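Local atomic coordinates of fibronectin type III domain-containing protein (Simiduia agarivorans, PDB entry 6P2K), a protein that probably hydrolyses xyloglucan-like plant beta-glucans, as expected of a family 74 glycoside hydrolase built from sevenfold beta-propellers, and binds zinc. Residues P8-G12 and G428-W432; N113-P119 and V141-G147; R199-P203 and N249-Q253; Q221-Y227 and L241-T247; D322-D326 and N373-P378. All blocks are in the same frame, centred on the assembly; numbering follows the deposited sequence.

Interaction 1: residues P8-G12 and G428-W432; sequences PLNPG and GGVSW
W432 turns its CG to the side of its own backbone N (chi1 -53°), and this swings the indole up beneath P11, L9 and N10 of the 8-12 loop. P11 closes over one face of the five-membered ring in a CH-pi contact, its CD 4.0 Å from the ring centroid, while P11 CB touches W432 CD1 at 3.7 Å. Farther along the indole the approach is oblique: the carbonyl L9 O comes within 3.2 Å of W432 CZ2. No hydrogen bond joins the two segments. The one polar use of the indole here is internal, a weak and bent bond from W432 NE1 to G429 O (122° at the hydrogen). G429 O also meets L9 CB at 3.3 Å, so this carbonyl touches the leucine while accepting weakly from the tryptophan. N10 points its side chain the other way, where OD1 accepts from L766 N and Q415 NE2 and anchors the loop to strand 765-770. That strand also pairs with 7-8, so the chain start completes the sheet of the chain end, as in the velcro closure of beta-propellers. On the other side, S425, D427, G429, S431 and W432 follow the S-X-D-X-G-X-S-W pattern, with D427 OD2 and S425 OG bonded within the turn: an Asp-box hairpin, the recurrent signature of propeller blades in this and related families.

Interaction 2: residues N113-P119 and V141-G147; sequences NHIIAAP and VFVSQNG
H114 and Q145 run alongside each other in the same direction, the imidazole and amide planes only 27° apart, with H114 ND1 3.9 Å from Q145 CG. H114 carries CG opposite its backbone N (chi1 -165°), which sets the imidazole alongside Q145. S144 O sits over one face of the imidazole, toward its rim, and V143 CG2 approaches H114 NE2 obliquely. That nitrogen is held elsewhere, by G193 O beyond strand 187-190. On the same face of the sheet I116 and V141 are pressed together, their methyls I116 CG2 and V141 CG1 at a tight 3.5 Å. The other face carries I115, A117, F142 and S144. There the F142 ring receives A117 O at its edge, in plane, and P119 runs at about a right angle to the phenyl group, P119 CG 3.8 Å from F142 CE2. I115 reaches past the strand end to lay CD1 3.5 Å from G147 C. Paired backbone bonds link I115 with S144 and A117 with F142, and G147 N adds one at 2.8 Å to N113 O. S144 OG accepts from N146 N at 3.2 Å, an ST turn, while N146 OD1 accepts from S150 N. With G148 and W151 this reads S-X-N-X-G-X-S-W: an Asp-box turn with asparagine at the aspartate position, leading out of the two middle strands of a four-stranded propeller blade toward its last strand, 152-155.

Interaction 3: residues R199-P203 and N249-Q253; sequences RIAGP and NINWQ
W252 and P203 form the tight half of this contact, the proline lying over one face of the indole. P203 CG stands 3.9 Å from the centroid of the five-membered ring, 20° off its normal, which is CH-pi geometry, and P203 CB meets W252 CB at 3.6 Å. The edge of the same ring is fixed by a hydrogen bond: W252 NE1 donates to A201 O at 3.0 Å, with 147° at the hydrogen. The oxygen lies in the ring plane and the donor sits on one of its lone pairs, so face and edge together restrain the tilt of the indole. With CG beside the backbone N (chi1 -68°), W252 is directed at the chain between A201 and P203. The looser half lies toward I250 and A201, both exposed. I200 and I250 meet there by a single near pair, I200 CG2 to I250 CG1 at 3.9 Å, and I250 CG2 is 4.1 Å from A201 O. G202 N, meanwhile, is held by D205 OD2 from within the same connecting loop. The 199-203 segment leaves the last strand of one propeller blade, 198-200, whereas W252 precedes the last strand of the next, 253-254. Inward, the indole packs on L223 and A225 of strand 222-228 and on Y243 and T245 of strand 241-246, while P203 rests on Y227 and Y243.

Interaction 4: residues Q221-Y227 and L241-T247; sequences QVLYATY and LVYATRT
L223 and T245, A225 and Y243, Y227 and L241 are the hydrogen-bonded pairs joining the two middle strands of a four-stranded antiparallel propeller blade. Each pair exchanges two backbone bonds; that from L223 N to T245 O is 2.8 Å long and nearly straight, at 174°. The run ends less regularly: T247 N reaches Q221 O at 3.2 Å, standing well above the carbonyl plane. The alternate residues satisfy their backbones outward, Y224 and T226 on strand 210-216, A244 on Q253 and V242 on V255, so the ladder continues across the blade. Side-chain polar atoms follow the same economy. T245 OG1, set anti to its backbone N (chi1 178°), donates to R246 O at 2.9 Å and accepts from N251 N. Y224 OH is bonded to H279 ND1 and W299 NE1, T226 OG1 to Y265 O, and T247 OG1 to G220 O; the tyrosine and T226 thus tie this blade to its neighbour. R246 is the exception: its chain bends at chi2 and chi3 to lay the guanidinium beside Q221, whose backbone carbonyl oxygen lies over one face, and the buried NE has no partner in the model. Apolar contacts occur on both faces. Y224 CD1 rests 3.6 Å from A244 CB, and on the other face Y227 and Y243 cross at about a right angle, Y227 CD1 4.1 Å from Y243 CD1.

Interaction 5: residues D322-D326 and N373-P378; sequences DIGWD and NKYSTP
Y375 OH is gripped from two directions: it donates to I323 O at 2.6 Å and accepts from D326 N at 3.1 Å, so one phenol bridges the turn of the 322-326 loop. Y375 holds CG between its backbone N and carbonyl carbon (chi1 73°), which points the ring at the loop. Its edge meets the face of W325 in an offset edge-to-face pair, planes at 68°, with Y375 CE2 3.4 Å from W325 NE1, itself hydrogen-bonded to G12 O. A second polar knot is made by N373. Its OD1 makes an Asx turn through Y375 N, extended to an Asx motif by S376 N, while ND2 gives one hydrogen to S376 OG and the other to D322 OD2 at 3.0 Å, from above the carboxylate plane. D322 OD1 accepts from G324 N in a further Asx turn and is bonded to Y393 OH. The bend links strand 368-373 to strand 376-379. Strand 388-395 runs alongside, its Y393 packing on W325, N373, S376 and P378, and N501 of the second subunit packs on D322 and P378.

Overall arrangement
Interactions 1 and 5 form one continuous patch, their centres 13 Å apart: G12 O and W325 NE1 are a probable hydrogen bond of 2.8 Å, and P11 O packs on S376 CB at 3.1 Å. Zinc ligands lie near this patch, the side chains of W432 and D405 being about 11 Å apart and those of D326 and Q16 about 9 Å; a glycerol lies about 3 Å from the L9 side chain. Interaction 3 joins the preceding blade to the blade of interaction 4, centres 8 Å apart, with N251 N probably bonded to T245 OG1 at 2.8 Å. Interaction 2 stands separately, about 25 Å from interaction 4 and 41 Å from interaction 1 between centres, away from the zinc sites.

Interaction 1: residues P8-G12 and G428-W432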
# COMPACT_ATOMS: atom_id res chain seq x y z
N PRO B 8 0.61 -40.95 -7.64
CA PRO B 8 1.77 -40.06 -7.79
C PRO B 8 1.37 -38.60 -7.75
O PRO B 8 0.30 -38.20 -8.22
CB PRO B 8 2.32 -40.43 -9.17
CG PRO B 8 1.12 -40.88 -9.94
CD PRO B 8 0.20 -41.54 -8.93
N LEU B 9 2.26 -37.79 -7.17
CA LEU B 9 2.06 -36.34 -7.03
C LEU B 9 3.37 -35.66 -7.44
O LEU B 9 4.20 -35.35 -6.59
CB LEU B 9 1.65 -35.97 -5.59
CG LEU B 9 0.42 -36.68 -5.01
CD1 LEU B 9 0.33 -36.46 -3.51
CD2 LEU B 9 -0.86 -36.22 -5.70
N ASN B 10 3.55 -35.45 -8.74
CA ASN B 10 4.86 -35.07 -9.26
C ASN B 10 4.72 -34.18 -10.48
O ASN B 10 3.72 -34.27 -11.21
CB ASN B 10 5.68 -36.32 -9.63
CG ASN B 10 6.05 -37.13 -8.41
OD1 ASN B 10 6.81 -36.67 -7.56
ND2 ASN B 10 5.50 -38.34 -8.31
N PRO B 11 5.70 -33.30 -10.74
CA PRO B 11 5.61 -32.40 -11.90
C PRO B 11 6.08 -33.02 -13.20
O PRO B 11 5.91 -32.40 -14.26
CB PRO B 11 6.52 -31.24 -11.49
CG PRO B 11 7.57 -31.88 -10.65
CD PRO B 11 6.88 -33.02 -9.91
N GLY B 12 6.66 -34.22 -13.17
CA GLY B 12 7.10 -34.87 -14.39
C GLY B 12 8.61 -34.94 -14.56
O GLY B 12 9.30 -33.92 -14.47
N GLY B 428 -2.70 -29.26 -4.08
CA GLY B 428 -2.67 -30.56 -3.46
C GLY B 428 -1.65 -31.53 -4.01
O GLY B 428 -1.74 -32.73 -3.71
N GLY B 429 -0.69 -31.07 -4.81
CA GLY B 429 0.32 -31.93 -5.37
C GLY B 429 0.11 -32.35 -6.80
O GLY B 429 0.86 -33.20 -7.30
N VAL B 430 -0.90 -31.80 -7.48
CA VAL B 430 -1.11 -32.11 -8.89
C VAL B 430 -0.08 -31.39 -9.76
O VAL B 430 0.60 -32.01 -10.59
CB VAL B 430 -2.55 -31.76 -9.31
CG1 VAL B 430 -2.68 -31.76 -10.83
CG2 VAL B 430 -3.54 -32.73 -8.69
N SER B 431 0.06 -30.08 -9.57
CA SER B 431 0.94 -29.27 -10.39
C SER B 431 1.92 -28.51 -9.50
O SER B 431 1.61 -28.21 -8.35
CB SER B 431 0.16 -28.29 -11.27
OG SER B 431 -0.38 -27.23 -10.49
N TRP B 432 3.09 -28.21 -10.06
CA TRP B 432 4.21 -27.74 -9.25
C TRP B 432 4.98 -26.62 -9.95
O TRP B 432 4.87 -26.42 -11.17
CB TRP B 432 5.20 -28.87 -8.95
CG TRP B 432 4.57 -30.08 -8.36
CD1 TRP B 432 3.82 -31.03 -9.01
CD2 TRP B 432 4.62 -30.48 -6.99
NE1 TRP B 432 3.40 -31.99 -8.12
CE2 TRP B 432 3.88 -31.67 -6.87
CE3 TRP B 432 5.22 -29.94 -5.84
CZ2 TRP B 432 3.73 -32.34 -5.66
CZ3 TRP B 432 5.06 -30.60 -4.64
CH2 TRP B 432 4.33 -31.79 -4.55

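Interaction 2: residues N113-P119 and V141-G147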
# COMPACT_ATOMS: atom_id res chain seq x y z
N ASN B 113 16.54 -61.03 -37.39
CA ASN B 113 16.99 -62.13 -36.54
C ASN B 113 18.48 -62.04 -36.24
O ASN B 113 18.94 -62.71 -35.30
CB ASN B 113 16.66 -63.47 -37.19
CG ASN B 113 15.19 -63.82 -37.10
OD1 ASN B 113 14.53 -63.51 -36.11
ND2 ASN B 113 14.67 -64.48 -38.13
N HIS B 114 19.23 -61.25 -37.00
CA HIS B 114 20.63 -60.98 -36.69
C HIS B 114 20.68 -59.73 -35.82
O HIS B 114 20.39 -58.63 -36.29
CB HIS B 114 21.44 -60.81 -37.97
CG HIS B 114 22.92 -60.89 -37.75
ND1 HIS B 114 23.72 -61.84 -38.35
CD2 HIS B 114 23.75 -60.13 -36.99
CE1 HIS B 114 24.97 -61.67 -37.97
NE2 HIS B 114 25.02 -60.64 -37.14
N ILE B 115 21.05 -59.91 -34.56
CA ILE B 115 21.09 -58.82 -33.59
C ILE B 115 22.49 -58.75 -32.99
O ILE B 115 23.17 -59.76 -32.84
CB ILE B 115 20.04 -58.99 -32.48
CG1 ILE B 115 18.72 -59.49 -33.05
CG2 ILE B 115 19.82 -57.68 -31.74
CD1 ILE B 115 17.85 -60.21 -32.05
N ILE B 116 22.91 -57.53 -32.65
CA ILE B 116 24.15 -57.29 -31.94
C ILE B 116 23.82 -56.53 -30.66
O ILE B 116 23.16 -55.49 -30.71
CB ILE B 116 25.16 -56.51 -32.80
CG1 ILE B 116 25.64 -57.37 -33.98
CG2 ILE B 116 26.34 -56.05 -31.96
CD1 ILE B 116 26.58 -56.65 -34.91
N ALA B 117 24.26 -57.07 -29.53
CA ALA B 117 24.14 -56.40 -28.24
C ALA B 117 25.54 -56.10 -27.73
O ALA B 117 26.35 -57.02 -27.59
CB ALA B 117 23.36 -57.24 -27.24
N ALA B 118 25.83 -54.83 -27.47
CA ALA B 118 27.17 -54.42 -27.13
C ALA B 118 27.26 -54.02 -25.66
O ALA B 118 26.45 -53.22 -25.19
CB ALA B 118 27.60 -53.24 -28.01
N PRO B 119 28.21 -54.58 -24.92
CA PRO B 119 28.43 -54.13 -23.54
C PRO B 119 28.70 -52.63 -23.48
O PRO B 119 29.39 -52.07 -24.33
CB PRO B 119 29.66 -54.94 -23.11
CG PRO B 119 29.57 -56.19 -23.90
CD PRO B 119 28.98 -55.80 -25.23
N VAL B 141 31.39 -58.28 -27.65
CA VAL B 141 30.11 -57.98 -28.27
C VAL B 141 29.29 -59.26 -28.34
O VAL B 141 29.80 -60.31 -28.74
CB VAL B 141 30.29 -57.37 -29.68
CG1 VAL B 141 29.09 -57.67 -30.56
CG2 VAL B 141 30.52 -55.86 -29.59
N PHE B 142 28.03 -59.18 -27.92
CA PHE B 142 27.12 -60.32 -28.01
C PHE B 142 26.35 -60.25 -29.32
O PHE B 142 25.75 -59.22 -29.64
CB PHE B 142 26.16 -60.35 -26.83
CG PHE B 142 26.84 -60.50 -25.50
CD1 PHE B 142 27.13 -61.76 -24.99
CD2 PHE B 142 27.20 -59.39 -24.76
CE1 PHE B 142 27.76 -61.90 -23.77
CE2 PHE B 142 27.83 -59.52 -23.54
CZ PHE B 142 28.11 -60.78 -23.04
N VAL B 143 26.37 -61.35 -30.08
CA VAL B 143 25.73 -61.42 -31.38
C VAL B 143 24.78 -62.61 -31.39
O VAL B 143 25.07 -63.65 -30.78
CB VAL B 143 26.77 -61.52 -32.52
CG1 VAL B 143 27.67 -62.72 -32.31
CG2 VAL B 143 26.09 -61.58 -33.88
N SER B 144 23.65 -62.46 -32.08
CA SER B 144 22.67 -63.52 -32.22
C SER B 144 22.22 -63.61 -33.67
O SER B 144 21.96 -62.58 -34.30
CB SER B 144 21.45 -63.29 -31.31
OG SER B 144 20.27 -63.82 -31.89
N GLN B 145 22.14 -64.83 -34.19
CA GLN B 145 21.62 -65.09 -35.53
C GLN B 145 20.21 -65.66 -35.50
O GLN B 145 19.70 -66.05 -36.56
CB GLN B 145 22.56 -66.04 -36.28
CG GLN B 145 23.83 -65.41 -36.82
CD GLN B 145 25.01 -65.58 -35.88
OE1 GLN B 145 25.06 -64.96 -34.81
NE2 GLN B 145 25.96 -66.41 -36.27
N ASN B 146 19.57 -65.70 -34.33
CA ASN B 146 18.33 -66.43 -34.15
C ASN B 146 17.23 -65.57 -33.53
O ASN B 146 16.26 -66.10 -32.99
CB ASN B 146 18.56 -67.66 -33.27
CG ASN B 146 19.28 -67.32 -31.99
OD1 ASN B 146 18.75 -66.61 -31.14
ND2 ASN B 146 20.50 -67.82 -31.84
N GLY B 147 17.36 -64.25 -33.59
CA GLY B 147 16.34 -63.38 -33.04
C GLY B 147 16.29 -63.31 -31.53
O GLY B 147 15.36 -62.71 -30.98

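Interaction 3: residues R199-P203 and N249-Q253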
# COMPACT_ATOMS: atom_id res chain seq x y z
N ARG B 199 40.83 -53.18 -35.55
CA ARG B 199 40.74 -51.77 -35.22
C ARG B 199 40.99 -50.89 -36.44
O ARG B 199 41.89 -51.14 -37.24
CB ARG B 199 41.74 -51.43 -34.12
CG ARG B 199 41.46 -50.12 -33.43
CD ARG B 199 42.30 -50.00 -32.18
NE ARG B 199 42.38 -48.61 -31.74
CZ ARG B 199 43.40 -48.11 -31.05
NH1 ARG B 199 44.42 -48.88 -30.72
NH2 ARG B 199 43.39 -46.83 -30.70
N ILE B 200 40.17 -49.85 -36.57
CA ILE B 200 40.44 -48.75 -37.48
C ILE B 200 41.28 -47.72 -36.72
O ILE B 200 40.96 -47.37 -35.58
CB ILE B 200 39.13 -48.13 -38.00
CG1 ILE B 200 38.64 -48.87 -39.24
CG2 ILE B 200 39.31 -46.64 -38.29
CD1 ILE B 200 37.24 -48.49 -39.64
N ALA B 201 42.35 -47.26 -37.35
CA ALA B 201 43.17 -46.21 -36.74
C ALA B 201 42.37 -44.92 -36.67
O ALA B 201 41.78 -44.48 -37.67
CB ALA B 201 44.45 -46.01 -37.54
N GLY B 202 42.34 -44.30 -35.49
CA GLY B 202 41.70 -43.03 -35.33
C GLY B 202 42.50 -41.91 -35.97
O GLY B 202 43.57 -42.13 -36.55
N PRO B 203 41.98 -40.69 -35.86
CA PRO B 203 42.66 -39.55 -36.50
C PRO B 203 43.98 -39.20 -35.84
O PRO B 203 44.86 -38.63 -36.50
CB PRO B 203 41.65 -38.40 -36.35
CG PRO B 203 40.40 -39.02 -35.77
CD PRO B 203 40.83 -40.26 -35.06
N ASN B 249 38.74 -45.18 -48.01
CA ASN B 249 40.06 -44.88 -47.51
C ASN B 249 39.90 -44.30 -46.12
O ASN B 249 39.15 -43.34 -45.92
CB ASN B 249 40.80 -43.87 -48.40
CG ASN B 249 40.51 -44.03 -49.87
OD1 ASN B 249 39.36 -43.99 -50.29
ND2 ASN B 249 41.57 -44.11 -50.68
N ILE B 250 40.61 -44.86 -45.15
CA ILE B 250 40.66 -44.21 -43.85
C ILE B 250 41.51 -42.95 -44.00
O ILE B 250 42.70 -43.01 -44.33
CB ILE B 250 41.20 -45.16 -42.76
CG1 ILE B 250 40.03 -45.82 -42.01
CG2 ILE B 250 42.02 -44.39 -41.73
CD1 ILE B 250 38.96 -46.42 -42.91
N ASN B 251 40.87 -41.80 -43.81
CA ASN B 251 41.47 -40.51 -44.09
C ASN B 251 40.69 -39.44 -43.33
O ASN B 251 39.88 -38.72 -43.91
CB ASN B 251 41.45 -40.23 -45.60
CG ASN B 251 42.31 -39.04 -45.99
OD1 ASN B 251 43.31 -38.75 -45.34
ND2 ASN B 251 41.91 -38.35 -47.05
N TRP B 252 40.92 -39.36 -42.02
CA TRP B 252 40.10 -38.53 -41.16
C TRP B 252 40.36 -37.05 -41.40
O TRP B 252 41.51 -36.60 -41.44
CB TRP B 252 40.36 -38.86 -39.69
CG TRP B 252 39.89 -40.21 -39.24
CD1 TRP B 252 40.67 -41.32 -39.05
CD2 TRP B 252 38.56 -40.59 -38.91
NE1 TRP B 252 39.89 -42.37 -38.62
CE2 TRP B 252 38.59 -41.95 -38.53
CE3 TRP B 252 37.33 -39.92 -38.90
CZ2 TRP B 252 37.45 -42.65 -38.14
CZ3 TRP B 252 36.20 -40.61 -38.52
CH2 TRP B 252 36.26 -41.96 -38.14
N GLN B 253 39.28 -36.30 -41.52
CA GLN B 253 39.29 -34.85 -41.61
C GLN B 253 38.58 -34.33 -40.39
O GLN B 253 37.44 -34.73 -40.13
CB GLN B 253 38.55 -34.40 -42.86
CG GLN B 253 38.95 -35.21 -44.08
CD GLN B 253 40.36 -34.89 -44.56
OE1 GLN B 253 41.31 -35.60 -44.20
NE2 GLN B 253 40.51 -33.86 -45.41

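Interaction 4: residues Q221-Y227 and L241-T247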
# COMPACT_ATOMS: atom_id res chain seq x y z
N GLN B 221 28.97 -44.91 -47.08
CA GLN B 221 30.18 -44.41 -47.73
C GLN B 221 30.91 -43.33 -46.93
O GLN B 221 32.07 -43.03 -47.25
CB GLN B 221 29.83 -43.92 -49.14
CG GLN B 221 29.25 -45.05 -49.96
CD GLN B 221 28.48 -44.64 -51.21
OE1 GLN B 221 27.36 -45.10 -51.42
NE2 GLN B 221 29.10 -43.85 -52.08
N VAL B 222 30.32 -42.79 -45.87
CA VAL B 222 30.99 -41.82 -45.01
C VAL B 222 30.75 -42.17 -43.55
O VAL B 222 29.64 -42.56 -43.17
CB VAL B 222 30.54 -40.37 -45.30
CG1 VAL B 222 31.43 -39.40 -44.56
CG2 VAL B 222 30.60 -40.08 -46.79
N LEU B 223 31.79 -42.02 -42.73
CA LEU B 223 31.75 -42.31 -41.31
C LEU B 223 32.12 -41.06 -40.52
O LEU B 223 33.11 -40.39 -40.84
CB LEU B 223 32.71 -43.46 -40.96
CG LEU B 223 32.83 -43.92 -39.51
CD1 LEU B 223 31.63 -44.76 -39.10
CD2 LEU B 223 34.13 -44.70 -39.29
N TYR B 224 31.32 -40.74 -39.50
CA TYR B 224 31.57 -39.61 -38.62
C TYR B 224 31.82 -40.12 -37.20
O TYR B 224 31.24 -41.11 -36.77
CB TYR B 224 30.39 -38.63 -38.61
CG TYR B 224 30.01 -38.12 -39.98
CD1 TYR B 224 30.59 -36.97 -40.51
CD2 TYR B 224 29.06 -38.78 -40.74
CE1 TYR B 224 30.23 -36.50 -41.76
CE2 TYR B 224 28.70 -38.32 -41.99
CZ TYR B 224 29.29 -37.18 -42.50
OH TYR B 224 28.93 -36.72 -43.74
N ALA B 225 32.69 -39.41 -36.48
CA ALA B 225 33.07 -39.88 -35.15
C ALA B 225 33.58 -38.71 -34.31
O ALA B 225 34.01 -37.68 -34.84
CB ALA B 225 34.14 -40.97 -35.24
N THR B 226 33.50 -38.89 -33.00
CA THR B 226 34.15 -38.01 -32.04
C THR B 226 35.19 -38.82 -31.27
O THR B 226 34.95 -39.98 -30.91
CB THR B 226 33.16 -37.38 -31.06
OG1 THR B 226 32.85 -38.31 -30.01
CG2 THR B 226 31.87 -36.99 -31.77
N TYR B 227 36.35 -38.21 -31.03
CA TYR B 227 37.46 -38.87 -30.37
C TYR B 227 37.90 -38.06 -29.16
O TYR B 227 37.92 -36.82 -29.21
CB TYR B 227 38.63 -39.07 -31.33
CG TYR B 227 38.52 -40.31 -32.19
CD1 TYR B 227 37.83 -40.28 -33.39
CD2 TYR B 227 39.11 -41.51 -31.79
CE1 TYR B 227 37.73 -41.41 -34.18
CE2 TYR B 227 39.02 -42.64 -32.58
CZ TYR B 227 38.33 -42.59 -33.77
OH TYR B 227 38.24 -43.72 -34.55
N LEU B 241 36.77 -34.05 -30.00
CA LEU B 241 36.88 -33.49 -31.34
C LEU B 241 36.15 -34.37 -32.35
O LEU B 241 36.09 -35.59 -32.22
CB LEU B 241 38.34 -33.31 -31.75
CG LEU B 241 39.03 -32.18 -30.99
CD1 LEU B 241 40.48 -32.02 -31.41
CD2 LEU B 241 38.26 -30.88 -31.17
N VAL B 242 35.58 -33.71 -33.37
CA VAL B 242 34.70 -34.35 -34.34
C VAL B 242 35.45 -34.52 -35.65
O VAL B 242 36.14 -33.60 -36.11
CB VAL B 242 33.42 -33.52 -34.55
CG1 VAL B 242 32.37 -34.34 -35.28
CG2 VAL B 242 32.89 -33.03 -33.21
N TYR B 243 35.32 -35.70 -36.25
CA TYR B 243 36.05 -36.04 -37.46
C TYR B 243 35.13 -36.74 -38.44
O TYR B 243 34.04 -37.21 -38.09
CB TYR B 243 37.26 -36.93 -37.16
CG TYR B 243 38.27 -36.34 -36.22
CD1 TYR B 243 38.11 -36.44 -34.84
CD2 TYR B 243 39.41 -35.69 -36.70
CE1 TYR B 243 39.04 -35.90 -33.97
CE2 TYR B 243 40.34 -35.15 -35.84
CZ TYR B 243 40.15 -35.26 -34.48
OH TYR B 243 41.08 -34.73 -33.61
N ALA B 244 35.59 -36.82 -39.68
CA ALA B 244 34.88 -37.52 -40.73
C ALA B 244 35.89 -38.21 -41.63
O ALA B 244 36.99 -37.68 -41.87
CB ALA B 244 34.00 -36.59 -41.57
N THR B 245 35.53 -39.39 -42.11
CA THR B 245 36.33 -40.07 -43.10
C THR B 245 35.41 -40.83 -44.02
O THR B 245 34.27 -41.18 -43.67
CB THR B 245 37.35 -41.04 -42.49
OG1 THR B 245 38.07 -41.70 -43.55
CG2 THR B 245 36.64 -42.09 -41.66
N ARG B 246 35.90 -41.06 -45.22
CA ARG B 246 35.27 -42.00 -46.12
C ARG B 246 35.57 -43.42 -45.66
O ARG B 246 36.59 -43.69 -45.01
CB ARG B 246 35.77 -41.76 -47.54
CG ARG B 246 35.48 -40.37 -48.07
CD ARG B 246 35.15 -40.45 -49.55
NE ARG B 246 33.73 -40.66 -49.81
CZ ARG B 246 33.23 -41.41 -50.80
NH1 ARG B 246 34.05 -42.04 -51.64
NH2 ARG B 246 31.92 -41.53 -50.95
N THR B 247 34.67 -44.34 -46.00
CA THR B 247 34.89 -45.73 -45.65
C THR B 247 35.70 -46.49 -46.71
O THR B 247 36.10 -47.63 -46.46
CB THR B 247 33.55 -46.43 -45.40
OG1 THR B 247 32.58 -46.02 -46.37
CG2 THR B 247 33.00 -46.01 -44.02

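Interaction 5: residues D322-D326 and N373-P378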
# COMPACT_ATOMS: atom_id res chain seq x y z
N ASP B 322 8.67 -24.18 -24.77
CA ASP B 322 8.21 -24.32 -23.39
C ASP B 322 9.28 -25.05 -22.58
O ASP B 322 9.47 -26.26 -22.74
CB ASP B 322 6.88 -25.06 -23.36
CG ASP B 322 6.39 -25.33 -21.93
OD1 ASP B 322 6.83 -24.62 -21.00
OD2 ASP B 322 5.57 -26.25 -21.76
N ILE B 323 9.96 -24.33 -21.70
CA ILE B 323 10.99 -24.95 -20.87
C ILE B 323 10.40 -25.80 -19.76
O ILE B 323 11.14 -26.53 -19.09
CB ILE B 323 11.94 -23.86 -20.32
CG1 ILE B 323 13.27 -24.48 -19.89
CG2 ILE B 323 11.27 -23.09 -19.17
CD1 ILE B 323 14.42 -23.50 -19.83
N GLY B 324 9.09 -25.75 -19.56
CA GLY B 324 8.50 -26.55 -18.50
C GLY B 324 8.89 -26.05 -17.12
O GLY B 324 9.31 -24.90 -16.94
N TRP B 325 8.75 -26.93 -16.13
CA TRP B 325 9.10 -26.53 -14.77
C TRP B 325 10.60 -26.48 -14.56
O TRP B 325 11.08 -25.69 -13.74
CB TRP B 325 8.44 -27.45 -13.74
CG TRP B 325 8.90 -28.90 -13.73
CD1 TRP B 325 8.23 -29.97 -14.25
CD2 TRP B 325 10.09 -29.42 -13.12
NE1 TRP B 325 8.94 -31.13 -14.02
CE2 TRP B 325 10.09 -30.82 -13.34
CE3 TRP B 325 11.17 -28.85 -12.43
CZ2 TRP B 325 11.12 -31.64 -12.89
CZ3 TRP B 325 12.19 -29.68 -11.99
CH2 TRP B 325 12.16 -31.06 -12.22
N ASP B 326 11.36 -27.30 -15.28
CA ASP B 326 12.81 -27.43 -15.09
C ASP B 326 13.50 -26.37 -15.94
O ASP B 326 13.80 -26.58 -17.12
CB ASP B 326 13.27 -28.83 -15.44
CG ASP B 326 14.70 -29.11 -15.01
OD1 ASP B 326 15.32 -28.23 -14.38
OD2 ASP B 326 15.21 -30.21 -15.31
N ASN B 373 7.48 -29.60 -25.38
CA ASN B 373 7.69 -30.15 -24.04
C ASN B 373 6.94 -31.48 -23.93
O ASN B 373 5.71 -31.52 -24.04
CB ASN B 373 7.21 -29.13 -23.01
CG ASN B 373 7.12 -29.68 -21.58
OD1 ASN B 373 7.35 -30.86 -21.31
ND2 ASN B 373 6.77 -28.80 -20.66
N LYS B 374 7.69 -32.57 -23.70
CA LYS B 374 7.11 -33.91 -23.61
C LYS B 374 7.35 -34.55 -22.25
O LYS B 374 7.41 -35.78 -22.14
CB LYS B 374 7.66 -34.81 -24.72
CG LYS B 374 7.33 -34.34 -26.13
CD LYS B 374 5.84 -34.47 -26.42
CE LYS B 374 5.53 -34.14 -27.88
NZ LYS B 374 4.21 -34.67 -28.29
N TYR B 375 7.50 -33.74 -21.20
CA TYR B 375 7.65 -34.29 -19.86
C TYR B 375 6.68 -33.71 -18.84
O TYR B 375 6.41 -34.38 -17.84
CB TYR B 375 9.10 -34.10 -19.35
CG TYR B 375 9.50 -32.69 -18.98
CD1 TYR B 375 9.87 -31.76 -19.95
CD2 TYR B 375 9.55 -32.29 -17.64
CE1 TYR B 375 10.25 -30.48 -19.61
CE2 TYR B 375 9.93 -31.01 -17.29
CZ TYR B 375 10.28 -30.11 -18.27
OH TYR B 375 10.67 -28.83 -17.92
N SER B 376 6.14 -32.51 -19.07
CA SER B 376 5.23 -31.90 -18.11
C SER B 376 4.21 -31.06 -18.87
O SER B 376 4.43 -30.66 -20.01
CB SER B 376 5.98 -31.05 -17.09
OG SER B 376 6.81 -30.10 -17.72
N THR B 377 3.09 -30.79 -18.20
CA THR B 377 1.96 -30.11 -18.82
C THR B 377 1.64 -28.83 -18.05
O THR B 377 1.41 -28.89 -16.84
CB THR B 377 0.73 -31.02 -18.85
OG1 THR B 377 1.09 -32.28 -19.44
CG2 THR B 377 -0.39 -30.38 -19.66
N PRO B 378 1.62 -27.67 -18.70
CA PRO B 378 1.31 -26.43 -17.97
C PRO B 378 -0.16 -26.36 -17.62
O PRO B 378 -1.03 -26.83 -18.36
CB PRO B 378 1.69 -25.34 -18.97
CG PRO B 378 1.46 -25.97 -20.31
CD PRO B 378 1.84 -27.43 -20.14